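Local coordinates for protein 3-hydroxyisobutyryl-CoA hydrolase (Mycobacterium thermoresistibile, PDB 4HDT) that probably hydrolyses 3-hydroxyisobutyryl-CoA to free 3-hydroxyisobutyrate and coenzyme A, as a zinc-binding member of the crotonase-like enoyl-CoA hydratase/isomerase family, at residues 87-90 against 91-94. Residues are numbered along the deposited sequence; the frame is centred on the assembly and turned at random.
Sequences ARRF and WFDE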
ATOM      1  N   ALA A  87       1.992  17.940  -1.083  1.00 14.79           N
ATOM      2  CA  ALA A  87       1.447  16.634  -1.406  1.00 14.16           C
ATOM      3  C   ALA A  87       1.969  16.142  -2.763  1.00 14.35           C
ATOM      4  O   ALA A  87       2.410  14.995  -2.878  1.00 13.57           O
ATOM      5  CB  ALA A  87      -0.070  16.626  -1.399  1.00 14.29           C
ATOM      6  N   ARG A  88       1.901  16.977  -3.784  1.00 15.54           N
ATOM      7  CA  ARG A  88       2.401  16.550  -5.084  1.00 16.44           C
ATOM      8  C   ARG A  88       3.896  16.231  -5.083  1.00 16.41           C
ATOM      9  O   ARG A  88       4.350  15.238  -5.680  1.00 15.93           O
ATOM     10  CB  ARG A  88       2.065  17.567  -6.158  1.00 18.58           C
ATOM     11  CG  ARG A  88       0.574  17.642  -6.421  1.00 20.42           C
ATOM     12  CD  ARG A  88       0.314  18.457  -7.666  1.00 22.84           C
ATOM     13  NE  ARG A  88       0.610  19.846  -7.405  1.00 25.22           N
ATOM     14  CZ  ARG A  88      -0.256  20.721  -6.908  1.00 26.69           C
ATOM     15  NH1 ARG A  88      -1.513  20.370  -6.667  1.00 27.57           N
ATOM     16  NH2 ARG A  88       0.144  21.960  -6.694  1.00 29.37           N
ATOM     17  N   ARG A  89       4.687  17.038  -4.395  1.00 16.45           N
ATOM     18  CA  ARG A  89       6.096  16.766  -4.380  1.00 16.85           C
ATOM     19  C   ARG A  89       6.381  15.482  -3.607  1.00 14.87           C
ATOM     20  O   ARG A  89       7.243  14.696  -3.991  1.00 14.27           O
ATOM     21  CB  ARG A  89       6.867  17.907  -3.768  1.00 19.26           C
ATOM     22  CG  ARG A  89       8.379  17.721  -3.917  1.00 21.65           C
ATOM     23  CD  ARG A  89       8.847  17.694  -5.387  1.00 25.36           C
ATOM     24  NE  ARG A  89      10.032  16.858  -5.535  1.00 28.82           N
ATOM     25  CZ  ARG A  89      10.777  16.749  -6.640  1.00 31.88           C
ATOM     26  NH1 ARG A  89      10.493  17.467  -7.733  1.00 36.83           N
ATOM     27  NH2 ARG A  89      11.840  15.931  -6.643  1.00 30.63           N
ATOM     28  N   PHE A  90       5.677  15.302  -2.497  1.00 13.41           N
ATOM     29  CA  PHE A  90       5.814  14.081  -1.689  1.00 12.47           C
ATOM     30  C   PHE A  90       5.518  12.856  -2.569  1.00 12.12           C
ATOM     31  O   PHE A  90       6.302  11.912  -2.605  1.00 11.78           O
ATOM     32  CB  PHE A  90       4.890  14.120  -0.444  1.00 12.16           C
ATOM     33  CG  PHE A  90       4.814  12.808   0.294  1.00 11.62           C
ATOM     34  CD1 PHE A  90       5.865  12.371   1.071  1.00 11.70           C
ATOM     35  CD2 PHE A  90       3.711  12.005   0.150  1.00 11.30           C
ATOM     36  CE1 PHE A  90       5.812  11.171   1.765  1.00 11.37           C
ATOM     37  CE2 PHE A  90       3.636  10.791   0.805  1.00 11.02           C
ATOM     38  CZ  PHE A  90       4.716  10.353   1.606  1.00 10.92           C
ATOM     39  N   TRP A  91       4.385  12.888  -3.239  1.00 11.77           N
ATOM     40  CA  TRP A  91       3.978  11.735  -4.067  1.00 11.49           C
ATOM     41  C   TRP A  91       4.964  11.535  -5.211  1.00 11.88           C
ATOM     42  O   TRP A  91       5.261  10.393  -5.575  1.00 11.19           O
ATOM     43  CB  TRP A  91       2.577  11.938  -4.595  1.00 11.56           C
ATOM     44  CG  TRP A  91       1.503  11.812  -3.592  1.00 11.57           C
ATOM     45  CD1 TRP A  91       1.487  10.975  -2.538  1.00 11.50           C
ATOM     46  CD2 TRP A  91       0.271  12.519  -3.561  1.00 12.03           C
ATOM     47  NE1 TRP A  91       0.325  11.110  -1.829  1.00 11.62           N
ATOM     48  CE2 TRP A  91      -0.450  12.058  -2.444  1.00 11.79           C
ATOM     49  CE3 TRP A  91      -0.298  13.495  -4.366  1.00 12.19           C
ATOM     50  CZ2 TRP A  91      -1.747  12.553  -2.118  1.00 11.96           C
ATOM     51  CZ3 TRP A  91      -1.585  13.978  -4.060  1.00 12.56           C
ATOM     52  CH2 TRP A  91      -2.280  13.523  -2.942  1.00 12.39           C
ATOM     53  N   PHE A  92       5.434  12.614  -5.814  1.00 12.45           N
ATOM     54  CA  PHE A  92       6.428  12.508  -6.883  1.00 13.08           C
ATOM     55  C   PHE A  92       7.660  11.718  -6.403  1.00 12.29           C
ATOM     56  O   PHE A  92       8.082  10.753  -7.033  1.00 12.16           O
ATOM     57  CB  PHE A  92       6.798  13.924  -7.367  1.00 14.53           C
ATOM     58  CG  PHE A  92       7.525  13.980  -8.670  1.00 16.05           C
ATOM     59  CD1 PHE A  92       8.893  13.938  -8.719  1.00 17.06           C
ATOM     60  CD2 PHE A  92       6.828  14.138  -9.846  1.00 17.23           C
ATOM     61  CE1 PHE A  92       9.574  14.005  -9.936  1.00 17.89           C
ATOM     62  CE2 PHE A  92       7.481  14.198 -11.060  1.00 17.88           C
ATOM     63  CZ  PHE A  92       8.855  14.122 -11.106  1.00 18.21           C
ATOM     64  N   ASP A  93       8.237  12.106  -5.278  1.00 12.02           N
ATOM     65  CA  ASP A  93       9.397  11.447  -4.710  1.00 11.60           C
ATOM     66  C   ASP A  93       9.060  10.040  -4.181  1.00 10.80           C
ATOM     67  O   ASP A  93       9.840   9.102  -4.336  1.00 10.50           O
ATOM     68  CB  ASP A  93      10.003  12.305  -3.591  1.00 12.18           C
ATOM     69  CG  ASP A  93      10.706  13.547  -4.115  1.00 13.19           C
ATOM     70  OD1 ASP A  93      11.184  13.575  -5.303  1.00 14.01           O
ATOM     71  OD2 ASP A  93      10.829  14.541  -3.340  1.00 14.52           O
ATOM     72  N   GLU A  94       7.882   9.893  -3.577  1.00 10.28           N
ATOM     73  CA  GLU A  94       7.499   8.604  -3.022  1.00  9.57           C
ATOM     74  C   GLU A  94       7.290   7.561  -4.112  1.00  9.28           C
ATOM     75  O   GLU A  94       7.777   6.440  -3.984  1.00  8.89           O
ATOM     76  CB  GLU A  94       6.225   8.720  -2.192  1.00  9.40           C
ATOM     77  CG  GLU A  94       5.816   7.427  -1.491  1.00  9.14           C
ATOM     78  CD  GLU A  94       4.503   7.562  -0.768  1.00  8.99           C
ATOM     79  OE1 GLU A  94       3.618   8.244  -1.326  1.00  9.08           O
ATOM     80  OE2 GLU A  94       4.326   6.994   0.330  1.00  9.19           O
TER
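Arg89 and Asp93 pair across one turn of the alpha-helix 85-103 of this crotonase-like protein, in an i to i+4 salt bridge. Arg89 NH2 lies 2.8 Å from Asp93 OD1, but that hydrogen bond is strongly bent and weak. Arg89 NE donates a straighter but longer bond of 3.3 Å to Asp93 OD2. OD2 lies close to the guanidinium plane, but NE approaches it from above the carboxylate plane, 44° out of it. A bend at chi2 (63°) turns the arginine chain along the helix toward Asp93. OD2 has a second partner, His35 NE2 on helix 35-49. His35 binds zinc together with Glu86, so Asp93 is a second-shell residue that probably orients the histidine.

The backbone adds four regular i to i+4 hydrogen bonds, from Trp91 N to Ala87 O through to Glu94 N to Phe90 O. Glu94 N to Phe90 O is 2.7 Å.

Ring contacts lie on two sides of the helix. Phe92 CD1 sits over the centre of the Arg89 guanidinium face, 3.9 Å above its plane. On the buried side, the methyl of Ala87 makes a CH-pi contact with the six-membered ring of Trp91, 4.2 Å from Ala87 CB to the ring centroid. The indole also meets Tyr293 and Ser296 of helix 285-299, and its ring meets that of Phe147. Phe90 CD2 touches Trp91 CD1, with the two rings oblique.

Glu94 stretches back beside Phe90, its CG anti to the backbone N (chi1 -176°). Its carboxylate is inclined to the phenyl ring, and Glu94 OE1 comes within 3.3 Å of Phe90 CE2.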